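PDB 2DQ0: seryl-tRNA synthetase from Pyrococcus horikoshii, which catalyses the ATP-dependent attachment of serine to tRNA(Ser), working as a class II homodimer across which the tRNA binds. Local coordinates for the interface of chains A and B. Coordinates in Å, arbitrary orientation; residue numbers count along the deposited sequence, not the author numbering. Chains: chain A/B, Seryl-tRNA synthetase.

The interface of chains A and B. Residues chain A 214-215, 260; chain B 187-189, 193.
A:Met260 lies over one face of the B:Tyr187 ring in the homodimer interface of this class II synthetase, its terminal methyl CE 3.8 Å from the ring centroid in a CH-pi contact. The methionine runs extended from CB through CG, with CG anti to the backbone N (chi1 178°), and bends only at chi3 (-123°), which brings CE down onto the CD2 side of the ring while CB and CG pass above the phenol end. The hydroxyl OH of B:Tyr187 lies beside CA of A:Met260 at 3.3 Å, a van der Waals neighbour. A second residue meets the same ring differently: CG2 of A:Val215 approaches in the ring plane, at the edge, 3.9 Å from CD2 of B:Tyr187, the two side chains running parallel. The tyrosine is thus touched on a face and at an edge by residues far apart in the partner sequence. With the ring cut back to an alanine, the A:Met260 methyl would probably lose its aromatic platform and A:Val215 CG2 its neighbour, opening a gap between the subunits.

An antiparallel bridge between A:Val215, on strand 213-216, and B:Leu189, on strand 187-189, brings the valine alongside B:Leu189 and B:Tyr187, whereas A:Met260 comes from a loop. The pairing suggests how a dimer can use strand edges to set the register of the side chains they carry. There CD2 of B:Leu189 packs 3.7 Å from CB of A:Val215. Helix 190-209, which follows the chain B strand directly, adds B:Val193, whose methyl CG2 sits 3.8 Å from CA of A:Val215 and 3.5 Å from the carbonyl O of A:Pro214.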
# COMPACT_ATOMS: atom_id res chain seq x y z
N PRO A 214 6.21 -19.12 -0.69
CA PRO A 214 6.18 -17.67 -0.48
C PRO A 214 5.31 -16.91 -1.48
O PRO A 214 5.27 -17.24 -2.66
CB PRO A 214 7.66 -17.27 -0.54
CG PRO A 214 8.23 -18.25 -1.49
CD PRO A 214 7.56 -19.56 -1.09
N VAL A 215 4.63 -15.88 -1.01
CA VAL A 215 3.81 -15.10 -1.90
C VAL A 215 3.72 -13.61 -1.58
O VAL A 215 3.76 -13.20 -0.42
CB VAL A 215 2.40 -15.72 -1.99
CG1 VAL A 215 2.09 -16.45 -0.72
CG2 VAL A 215 1.34 -14.66 -2.27
N MET A 260 -7.62 -15.86 -2.09
CA MET A 260 -6.90 -16.53 -3.17
C MET A 260 -7.61 -17.76 -3.77
O MET A 260 -7.55 -18.00 -4.97
CB MET A 260 -5.49 -16.93 -2.71
CG MET A 260 -4.66 -17.69 -3.74
SD MET A 260 -3.02 -18.16 -3.11
CE MET A 260 -2.00 -17.39 -4.29
N TYR B 187 -0.37 -12.26 -8.01
CA TYR B 187 0.22 -12.88 -6.83
C TYR B 187 1.56 -13.31 -7.38
O TYR B 187 1.62 -13.93 -8.44
CB TYR B 187 -0.51 -14.14 -6.35
CG TYR B 187 -1.83 -13.94 -5.64
CD1 TYR B 187 -2.98 -13.67 -6.36
CD2 TYR B 187 -1.93 -14.10 -4.25
CE1 TYR B 187 -4.21 -13.56 -5.73
CE2 TYR B 187 -3.17 -13.99 -3.60
CZ TYR B 187 -4.30 -13.72 -4.36
OH TYR B 187 -5.54 -13.60 -3.79
N LEU B 188 2.63 -12.97 -6.68
CA LEU B 188 3.98 -13.37 -7.07
C LEU B 188 4.31 -14.60 -6.19
O LEU B 188 3.92 -14.68 -5.02
CB LEU B 188 4.94 -12.21 -6.84
CG LEU B 188 5.65 -11.57 -8.07
CD1 LEU B 188 4.75 -11.43 -9.30
CD2 LEU B 188 6.17 -10.22 -7.67
N LEU B 189 4.98 -15.59 -6.76
CA LEU B 189 5.29 -16.81 -6.00
C LEU B 189 6.71 -17.35 -6.08
O LEU B 189 7.50 -17.04 -6.98
CB LEU B 189 4.34 -17.92 -6.41
CG LEU B 189 2.84 -17.61 -6.47
CD1 LEU B 189 2.16 -18.56 -7.47
CD2 LEU B 189 2.23 -17.68 -5.06
N VAL B 193 9.36 -14.24 -5.76
CA VAL B 193 9.21 -13.44 -4.56
C VAL B 193 10.58 -13.04 -4.00
O VAL B 193 10.83 -11.85 -3.67
CB VAL B 193 8.39 -14.21 -3.51
CG1 VAL B 193 8.40 -13.43 -2.18
CG2 VAL B 193 6.94 -14.44 -4.03